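Local coordinates for CRISPR-associated protein Cse2 (Thermus thermophilus, PDB 2ZCA) that probably serves CRISPR adaptive immunity as the small all-helical Cse2 (CasB) subunit of the type I-E system, which targets invading nucleic acids, at residues V45-L49 and A61-V65; L68-K72 and F128-L132; T81-W87 and W149-Y153. All coordinates share one frame; numbering follows the deposited sequence.

Contact 1: V45-L49 and A61-V65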
loop_
_atom_site.group_PDB
_atom_site.type_symbol
_atom_site.label_atom_id
_atom_site.label_comp_id
_atom_site.label_asym_id
_atom_site.label_seq_id
_atom_site.Cartn_x
_atom_site.Cartn_y
_atom_site.Cartn_z
ATOM N N VAL A 45 -0.915 -10.768 -10.318
ATOM C CA VAL A 45 -0.324 -9.451 -10.510
ATOM C C VAL A 45 0.422 -9.295 -11.838
ATOM O O VAL A 45 0.344 -8.244 -12.476
ATOM C CB VAL A 45 0.642 -9.128 -9.351
ATOM C CG1 VAL A 45 1.314 -7.782 -9.578
ATOM C CG2 VAL A 45 -0.128 -9.118 -8.032
ATOM N N GLU A 46 1.134 -10.336 -12.260
ATOM C CA GLU A 46 1.905 -10.260 -13.497
ATOM C C GLU A 46 1.096 -9.901 -14.746
ATOM O O GLU A 46 1.571 -9.147 -15.595
ATOM C CB GLU A 46 2.685 -11.561 -13.716
ATOM C CG GLU A 46 3.838 -11.759 -12.729
ATOM C CD GLU A 46 4.829 -10.600 -12.726
ATOM O OE1 GLU A 46 5.124 -10.061 -13.814
ATOM O OE2 GLU A 46 5.329 -10.234 -11.635
ATOM N N PRO A 47 -0.129 -10.436 -14.881
ATOM C CA PRO A 47 -0.919 -10.092 -16.070
ATOM C C PRO A 47 -1.134 -8.578 -16.159
ATOM O O PRO A 47 -1.269 -8.019 -17.248
ATOM C CB PRO A 47 -2.219 -10.853 -15.847
ATOM C CG PRO A 47 -1.744 -12.100 -15.164
ATOM C CD PRO A 47 -0.761 -11.540 -14.138
ATOM N N PHE A 48 -1.164 -7.918 -15.005
ATOM C CA PHE A 48 -1.338 -6.470 -14.972
ATOM C C PHE A 48 -0.018 -5.773 -15.299
ATOM O O PHE A 48 0.034 -4.881 -16.148
ATOM C CB PHE A 48 -1.812 -6.011 -13.588
ATOM C CG PHE A 48 -1.937 -4.516 -13.462
ATOM C CD1 PHE A 48 -3.089 -3.863 -13.886
ATOM C CD2 PHE A 48 -0.880 -3.760 -12.965
ATOM C CE1 PHE A 48 -3.187 -2.470 -13.818
ATOM C CE2 PHE A 48 -0.965 -2.367 -12.892
ATOM C CZ PHE A 48 -2.121 -1.722 -13.321
ATOM N N LEU A 49 1.049 -6.184 -14.621
ATOM C CA LEU A 49 2.360 -5.582 -14.829
ATOM C C LEU A 49 2.835 -5.736 -16.267
ATOM O O LEU A 49 3.606 -4.915 -16.763
ATOM C CB LEU A 49 3.385 -6.201 -13.872
ATOM C CG LEU A 49 3.127 -5.939 -12.382
ATOM C CD1 LEU A 49 4.140 -6.693 -11.539
ATOM C CD2 LEU A 49 3.210 -4.447 -12.101
ATOM N N ALA A 61 6.297 -2.699 -5.478
ATOM C CA ALA A 61 5.327 -1.758 -4.917
ATOM C C ALA A 61 3.917 -2.278 -5.181
ATOM O O ALA A 61 3.055 -2.231 -4.304
ATOM C CB ALA A 61 5.501 -0.378 -5.539
ATOM N N HIS A 62 3.680 -2.774 -6.395
ATOM C CA HIS A 62 2.366 -3.308 -6.740
ATOM C C HIS A 62 2.020 -4.520 -5.877
ATOM O O HIS A 62 0.894 -4.647 -5.390
ATOM C CB HIS A 62 2.306 -3.712 -8.218
ATOM C CG HIS A 62 2.246 -2.555 -9.166
ATOM N ND1 HIS A 62 3.340 -1.769 -9.456
ATOM C CD2 HIS A 62 1.228 -2.072 -9.918
ATOM C CE1 HIS A 62 3.001 -0.855 -10.349
ATOM N NE2 HIS A 62 1.724 -1.018 -10.647
ATOM N N TYR A 63 2.983 -5.420 -5.695
ATOM C CA TYR A 63 2.739 -6.607 -4.880
ATOM C C TYR A 63 2.413 -6.243 -3.439
ATOM O O TYR A 63 1.538 -6.852 -2.823
ATOM C CB TYR A 63 3.953 -7.540 -4.905
ATOM C CG TYR A 63 4.002 -8.434 -6.125
ATOM C CD1 TYR A 63 3.187 -9.562 -6.218
ATOM C CD2 TYR A 63 4.833 -8.130 -7.201
ATOM C CE1 TYR A 63 3.195 -10.366 -7.354
ATOM C CE2 TYR A 63 4.847 -8.924 -8.339
ATOM C CZ TYR A 63 4.025 -10.040 -8.408
ATOM O OH TYR A 63 4.027 -10.819 -9.542
ATOM N N LEU A 64 3.114 -5.253 -2.896
ATOM C CA LEU A 64 2.859 -4.862 -1.515
ATOM C C LEU A 64 1.472 -4.241 -1.367
ATOM O O LEU A 64 0.759 -4.531 -0.405
ATOM C CB LEU A 64 3.940 -3.890 -1.014
ATOM C CG LEU A 64 3.785 -3.364 0.422
ATOM C CD1 LEU A 64 3.692 -4.521 1.405
ATOM C CD2 LEU A 64 4.974 -2.475 0.768
ATOM N N VAL A 65 1.084 -3.392 -2.316
ATOM C CA VAL A 65 -0.232 -2.763 -2.255
ATOM C C VAL A 65 -1.347 -3.800 -2.390
ATOM O O VAL A 65 -2.373 -3.698 -1.727
ATOM C CB VAL A 65 -0.384 -1.670 -3.335
ATOM C CG1 VAL A 65 -1.832 -1.194 -3.409
ATOM C CG2 VAL A 65 0.529 -0.492 -2.995
#
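Tyr63 lies between the two helices with Val45 against its ring and Glu46 at its hydroxyl. Val45 CG1 sits over one face, 3.8 Å from the centroid of the Tyr63 ring, while Val45 CB touches Tyr63 CE1 at 3.5 Å. A beta-branched residue suits this place, because both of its methyls can press on one ring: with CG1 anti to the backbone N, CG2 reaches the CE1 side. Beside them Leu49 splits its branches, CD1 going to Tyr63 CE2 and CD2 to the middle of one face of the His62 imidazole, 3.7 Å from the centroid. Helix 42-49 and helix 56-71 belong to the all-helical Cse2 fold and are joined by a short connection; their segments run roughly antiparallel (137°) with axes 11.0 Å apart, a wide spacing that is filled by large side chains. Deeper in, the Phe48 and His62 rings meet rim to rim with planes at 43°, Phe48 CE2 lying 3.7 Å from His62 CD2. Phe7 of helix 3-15 packs against both rings, and Trp54 turns edge-to-face with His62. The imidazole is thus enclosed by apolar and aromatic groups, and its ND1 is satisfied by Glu58 O, one turn earlier on its own helix. The other border is polar and lies nearer solvent: Glu46 is partly exposed and meets the other helix chiefly through its carboxylate end, which a bend at the second torsion curls back to the edge of the Tyr63 ring. Tyrosine fits this boundary, its ring buried under Val45 while its hydroxyl reaches the acid on the solvent side. Tyr63 OH donates to Glu46 OE2 over a short 2.5 Å, meeting the oxygen on its anti side, 19° out of the carboxylate plane.

Contact 2: L68-K72 and F128-L132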
loop_
_atom_site.group_PDB
_atom_site.type_symbol
_atom_site.label_atom_id
_atom_site.label_comp_id
_atom_site.label_asym_id
_atom_site.label_seq_id
_atom_site.Cartn_x
_atom_site.Cartn_y
_atom_site.Cartn_z
ATOM N N LEU A 68 -1.647 -5.394 0.995
ATOM C CA LEU A 68 -2.284 -4.525 1.981
ATOM C C LEU A 68 -3.766 -4.345 1.671
ATOM O O LEU A 68 -4.591 -4.191 2.578
ATOM C CB LEU A 68 -1.560 -3.175 2.027
ATOM C CG LEU A 68 -0.102 -3.310 2.491
ATOM C CD1 LEU A 68 0.633 -1.991 2.324
ATOM C CD2 LEU A 68 -0.070 -3.768 3.949
ATOM N N TYR A 69 -4.100 -4.369 0.387
ATOM C CA TYR A 69 -5.486 -4.241 -0.054
ATOM C C TYR A 69 -6.258 -5.455 0.461
ATOM O O TYR A 69 -7.371 -5.330 0.966
ATOM C CB TYR A 69 -5.518 -4.165 -1.588
ATOM C CG TYR A 69 -6.888 -4.182 -2.234
ATOM C CD1 TYR A 69 -7.524 -5.387 -2.545
ATOM C CD2 TYR A 69 -7.517 -2.995 -2.594
ATOM C CE1 TYR A 69 -8.755 -5.401 -3.212
ATOM C CE2 TYR A 69 -8.743 -2.997 -3.257
ATOM C CZ TYR A 69 -9.356 -4.202 -3.565
ATOM O OH TYR A 69 -10.560 -4.195 -4.237
ATOM N N ALA A 70 -5.652 -6.633 0.341
ATOM C CA ALA A 70 -6.282 -7.860 0.811
ATOM C C ALA A 70 -6.437 -7.848 2.333
ATOM O O ALA A 70 -7.467 -8.277 2.862
ATOM C CB ALA A 70 -5.457 -9.068 0.368
ATOM N N LEU A 71 -5.416 -7.358 3.034
ATOM C CA LEU A 71 -5.449 -7.286 4.492
ATOM C C LEU A 71 -6.671 -6.497 4.955
ATOM O O LEU A 71 -7.304 -6.838 5.964
ATOM C CB LEU A 71 -4.172 -6.619 5.022
ATOM C CG LEU A 71 -4.104 -6.344 6.531
ATOM C CD1 LEU A 71 -4.102 -7.662 7.296
ATOM C CD2 LEU A 71 -2.850 -5.536 6.857
ATOM N N LYS A 72 -7.000 -5.445 4.207
ATOM C CA LYS A 72 -8.141 -4.593 4.521
ATOM C C LYS A 72 -9.395 -5.053 3.779
ATOM O O LYS A 72 -10.395 -4.333 3.707
ATOM C CB LYS A 72 -7.817 -3.135 4.164
ATOM C CG LYS A 72 -6.878 -2.449 5.156
ATOM C CD LYS A 72 -7.614 -2.104 6.451
ATOM C CE LYS A 72 -6.690 -1.462 7.481
ATOM N NZ LYS A 72 -7.421 -1.073 8.720
ATOM N N PHE A 128 -6.097 3.250 -1.528
ATOM C CA PHE A 128 -5.065 2.379 -2.081
ATOM C C PHE A 128 -4.499 2.856 -3.411
ATOM O O PHE A 128 -3.409 2.449 -3.809
ATOM C CB PHE A 128 -5.610 0.955 -2.201
ATOM C CG PHE A 128 -5.702 0.244 -0.882
ATOM C CD1 PHE A 128 -4.556 -0.250 -0.266
ATOM C CD2 PHE A 128 -6.922 0.110 -0.229
ATOM C CE1 PHE A 128 -4.623 -0.869 0.985
ATOM C CE2 PHE A 128 -6.999 -0.509 1.023
ATOM C CZ PHE A 128 -5.850 -0.997 1.628
ATOM N N ALA A 129 -5.231 3.729 -4.094
ATOM C CA ALA A 129 -4.760 4.273 -5.356
ATOM C C ALA A 129 -3.623 5.243 -5.038
ATOM O O ALA A 129 -2.548 5.172 -5.630
ATOM C CB ALA A 129 -5.895 4.995 -6.074
ATOM N N ARG A 130 -3.861 6.143 -4.089
ATOM C CA ARG A 130 -2.832 7.103 -3.695
ATOM C C ARG A 130 -1.683 6.370 -3.013
ATOM O O ARG A 130 -0.527 6.764 -3.130
ATOM C CB ARG A 130 -3.412 8.172 -2.748
ATOM C CG ARG A 130 -2.394 9.218 -2.277
ATOM C CD ARG A 130 -1.606 9.846 -3.439
ATOM N NE ARG A 130 -2.432 10.641 -4.346
ATOM C CZ ARG A 130 -2.748 11.922 -4.161
ATOM N NH1 ARG A 130 -2.309 12.577 -3.093
ATOM N NH2 ARG A 130 -3.497 12.554 -5.056
ATOM N N LEU A 131 -1.991 5.292 -2.300
ATOM C CA LEU A 131 -0.934 4.543 -1.634
ATOM C C LEU A 131 0.084 4.018 -2.655
ATOM O O LEU A 131 1.292 4.128 -2.445
ATOM C CB LEU A 131 -1.517 3.377 -0.827
ATOM C CG LEU A 131 -0.474 2.564 -0.050
ATOM C CD1 LEU A 131 0.306 3.489 0.884
ATOM C CD2 LEU A 131 -1.159 1.456 0.748
ATOM N N LEU A 132 -0.394 3.454 -3.761
ATOM C CA LEU A 132 0.529 2.940 -4.769
ATOM C C LEU A 132 1.272 4.078 -5.468
ATOM O O LEU A 132 2.482 4.004 -5.661
ATOM C CB LEU A 132 -0.205 2.091 -5.813
ATOM C CG LEU A 132 0.690 1.585 -6.952
ATOM C CD1 LEU A 132 1.826 0.741 -6.379
ATOM C CD2 LEU A 132 -0.134 0.780 -7.945
#
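The backbones come closest where Tyr69 faces Phe128, their CA atoms 6.9 Å apart, at the last turn of helix 56-71 and the first of helix 128-136. Phe128 fills the gap between them. Its CB points at the other helix, and with CG anti to the carbonyl carbon (chi1 -75°) the ring lies against the backbone of 68-72. Tyr69 CA stands over one face, 3.9 Å from the centroid of the Phe128 ring and displaced toward its rim, where Phe128 CE1 also comes within 3.6 Å of Tyr69 N. The Tyr69 ring approaches the same aromatic edge-on, in a T-shaped pair with planes at 70° and centroids 5.5 Å apart. A flat, apolar residue suits this place, since it can lie against main chain and still receive the edge of a second ring. The site belongs to the interior of the all-helical Cse2 fold, the centre of the contact lying about 4 Å from the centre of the chain, and joins two helices far apart in sequence. Leu68 extends the packing past the CE1 corner of the Phe128 ring: its CB lies 4.0 Å from Phe128 CE1, and its CD1 meets Leu131 CD2 at 4.2 Å, the two leucines crossing at about a right angle. At the helix end Lys72, the first residue to leave helical geometry, sets its aliphatic root at the ring edge, with CB 3.9 Å from Phe128 CZ. Its chain then bends at chi2 (-75°) and runs away extended, bringing NZ to the carbonyls of Val122 and Gly124. Lysine can therefore serve both places, its methylenes lying by the aromatic and its ammonium bound to main-chain oxygens. The Tyr69 hydroxyl reaches Gln15 OE1 in a weak bond, while helices 3-15 and 20-29 pack around its side chain.

Contact 3: T81-W87 and W149-Y153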
loop_
_atom_site.group_PDB
_atom_site.type_symbol
_atom_site.label_atom_id
_atom_site.label_comp_id
_atom_site.label_asym_id
_atom_site.label_seq_id
_atom_site.Cartn_x
_atom_site.Cartn_y
_atom_site.Cartn_z
ATOM N N THR A 81 -6.217 8.988 3.070
ATOM C CA THR A 81 -4.851 8.495 2.909
ATOM C C THR A 81 -4.348 7.840 4.179
ATOM O O THR A 81 -4.881 8.078 5.266
ATOM C CB THR A 81 -3.883 9.634 2.547
ATOM O OG1 THR A 81 -3.785 10.540 3.652
ATOM C CG2 THR A 81 -4.377 10.383 1.323
ATOM N N LEU A 82 -3.316 7.012 4.043
ATOM C CA LEU A 82 -2.747 6.339 5.195
ATOM C C LEU A 82 -2.307 7.365 6.235
ATOM O O LEU A 82 -2.494 7.158 7.431
ATOM C CB LEU A 82 -1.549 5.474 4.779
ATOM C CG LEU A 82 -0.829 4.743 5.920
ATOM C CD1 LEU A 82 -1.828 3.945 6.753
ATOM C CD2 LEU A 82 0.229 3.814 5.341
ATOM N N ALA A 83 -1.735 8.481 5.780
ATOM C CA ALA A 83 -1.281 9.517 6.706
ATOM C C ALA A 83 -2.444 10.070 7.521
ATOM O O ALA A 83 -2.313 10.285 8.725
ATOM C CB ALA A 83 -0.590 10.651 5.945
ATOM N N ARG A 84 -3.574 10.313 6.863
ATOM C CA ARG A 84 -4.746 10.827 7.560
ATOM C C ARG A 84 -5.292 9.765 8.514
ATOM O O ARG A 84 -5.684 10.071 9.640
ATOM C CB ARG A 84 -5.815 11.257 6.549
ATOM C CG ARG A 84 -5.434 12.539 5.805
ATOM C CD ARG A 84 -6.275 12.799 4.559
ATOM N NE ARG A 84 -5.861 14.036 3.898
ATOM C CZ ARG A 84 -6.247 14.411 2.681
ATOM N NH1 ARG A 84 -7.065 13.643 1.971
ATOM N NH2 ARG A 84 -5.811 15.556 2.170
ATOM N N ALA A 85 -5.298 8.512 8.070
ATOM C CA ALA A 85 -5.784 7.420 8.905
ATOM C C ALA A 85 -4.905 7.255 10.141
ATOM O O ALA A 85 -5.396 6.900 11.217
ATOM C CB ALA A 85 -5.815 6.118 8.106
ATOM N N LEU A 86 -3.605 7.499 9.989
ATOM C CA LEU A 86 -2.684 7.387 11.113
ATOM C C LEU A 86 -2.929 8.512 12.111
ATOM O O LEU A 86 -2.859 8.299 13.322
ATOM C CB LEU A 86 -1.228 7.407 10.630
ATOM C CG LEU A 86 -0.729 6.082 10.032
ATOM C CD1 LEU A 86 0.603 6.280 9.314
ATOM C CD2 LEU A 86 -0.591 5.048 11.148
ATOM N N TRP A 87 -3.214 9.710 11.611
ATOM C CA TRP A 87 -3.485 10.829 12.507
ATOM C C TRP A 87 -4.703 10.503 13.369
ATOM O O TRP A 87 -4.707 10.742 14.577
ATOM C CB TRP A 87 -3.765 12.115 11.723
ATOM C CG TRP A 87 -4.084 13.266 12.625
ATOM C CD1 TRP A 87 -3.194 14.070 13.277
ATOM C CD2 TRP A 87 -5.386 13.686 13.047
ATOM N NE1 TRP A 87 -3.860 14.961 14.082
ATOM C CE2 TRP A 87 -5.207 14.749 13.961
ATOM C CE3 TRP A 87 -6.688 13.266 12.744
ATOM C CZ2 TRP A 87 -6.283 15.397 14.578
ATOM C CZ3 TRP A 87 -7.759 13.911 13.358
ATOM C CH2 TRP A 87 -7.546 14.966 14.264
ATOM N N TRP A 149 3.020 13.602 3.017
ATOM C CA TRP A 149 2.366 12.784 4.031
ATOM C C TRP A 149 2.363 13.571 5.336
ATOM O O TRP A 149 1.371 13.588 6.066
ATOM C CB TRP A 149 3.105 11.454 4.213
ATOM C CG TRP A 149 2.713 10.421 3.201
ATOM C CD1 TRP A 149 2.316 10.643 1.913
ATOM C CD2 TRP A 149 2.709 9.001 3.383
ATOM N NE1 TRP A 149 2.065 9.446 1.280
ATOM C CE2 TRP A 149 2.299 8.422 2.160
ATOM C CE3 TRP A 149 3.014 8.159 4.461
ATOM C CZ2 TRP A 149 2.184 7.038 1.984
ATOM C CZ3 TRP A 149 2.899 6.779 4.286
ATOM C CH2 TRP A 149 2.486 6.236 3.055
ATOM N N ALA A 150 3.480 14.232 5.622
ATOM C CA ALA A 150 3.582 15.031 6.833
ATOM C C ALA A 150 2.526 16.133 6.790
ATOM O O ALA A 150 1.899 16.439 7.803
ATOM C CB ALA A 150 4.977 15.633 6.952
ATOM N N ARG A 151 2.328 16.715 5.609
ATOM C CA ARG A 151 1.336 17.773 5.416
ATOM C C ARG A 151 -0.073 17.240 5.687
ATOM O O ARG A 151 -0.889 17.901 6.331
ATOM C CB ARG A 151 1.400 18.305 3.980
ATOM C CG ARG A 151 0.520 19.529 3.713
ATOM C CD ARG A 151 0.483 19.877 2.224
ATOM N NE ARG A 151 -0.342 18.937 1.467
ATOM C CZ ARG A 151 -0.316 18.811 0.142
ATOM N NH1 ARG A 151 0.498 19.564 -0.584
ATOM N NH2 ARG A 151 -1.111 17.934 -0.459
ATOM N N GLU A 152 -0.359 16.040 5.187
ATOM C CA GLU A 152 -1.672 15.433 5.385
ATOM C C GLU A 152 -1.911 15.084 6.852
ATOM O O GLU A 152 -3.008 15.280 7.379
ATOM C CB GLU A 152 -1.805 14.165 4.532
ATOM C CG GLU A 152 -1.489 14.365 3.059
ATOM C CD GLU A 152 -1.626 13.089 2.243
ATOM O OE1 GLU A 152 -1.473 11.987 2.820
ATOM O OE2 GLU A 152 -1.869 13.187 1.022
ATOM N N TYR A 153 -0.880 14.564 7.512
ATOM C CA TYR A 153 -0.989 14.177 8.913
ATOM C C TYR A 153 -1.211 15.386 9.822
ATOM O O TYR A 153 -2.203 15.454 10.551
ATOM C CB TYR A 153 0.273 13.423 9.338
ATOM C CG TYR A 153 0.247 12.878 10.748
ATOM C CD1 TYR A 153 0.531 13.696 11.842
ATOM C CD2 TYR A 153 -0.045 11.533 10.988
ATOM C CE1 TYR A 153 0.528 13.188 13.141
ATOM C CE2 TYR A 153 -0.051 11.015 12.283
ATOM C CZ TYR A 153 0.238 11.849 13.354
ATOM O OH TYR A 153 0.248 11.347 14.634
HETATM O O HOH W 1 -0.624 9.292 3.041
HETATM O O HOH W 2 -5.320 15.919 5.770
#
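A close helix-helix packing, polar at one end and aromatic at the other, joins Thr81-Trp87 to Trp149-Tyr153 in the all-helical Cse2 fold, where helix 82-90 lies beside helix 144-155. The segment axes approach to 8.1 Å at 39°, and small Ala83 permits it: its CB fits against Trp149 O at 3.5 Å and against the root of the Glu152 side chain. At the polar end Thr81 is the N-cap of helix 82-90. Its OG1, placed between the backbone N and the carbonyl carbon (chi1 66°), accepts from Arg84 N and donates to Glu152 OE1 at 2.9 Å, reaching that oxygen from above the carboxylate plane. An acid suits a helix N-terminus, whose dipole would probably favour its negative charge. Water 1 links Glu152 OE1 to Ala83 N, and Arg148 holds OE2 in a salt bridge. Leu82 CD2 touches Trp149 CH2 at 4.0 Å, while the indole NE1 bonds to Asp134. The exposed Arg84 extends across the Glu152 side chain; water 2 joins its NE to Glu152 O, and its NH1 reaches Gly79 O. At the other end Tyr153, with CG anti to the backbone N, slides its ring under the turn of Leu86 and Trp87, while Phe100 stacks on it. The Trp87 indole turns its edge to that ring in a T-shaped pair, planes at 83°, and Trp87 CD1 stands 3.8 Å from Tyr153 CE1 and 3.2 Å from Tyr153 O.

How the contacts relate
The three contacts follow one another across the molecule. Contacts 1 and 2 share helix 56-71, and their centres are about 11 Å apart; Leu132 of helix 128-136 bridges them by packing on His62 and Val65. Contact 2, near the centre of the chain, also touches contact 3, their centres about 14 Å apart, where Leu131 meets Trp149. Contacts 1 and 3 lie on opposite sides of the chain's centre, their own centres about 24 Å apart, and do not touch. Contact 1 is local and closes before the others open, whereas the segments of contacts 2 and 3 alternate along the sequence. Helix 128-136 thus lies between helix 56-71 and the pair 82-90 and 144-155, touching both.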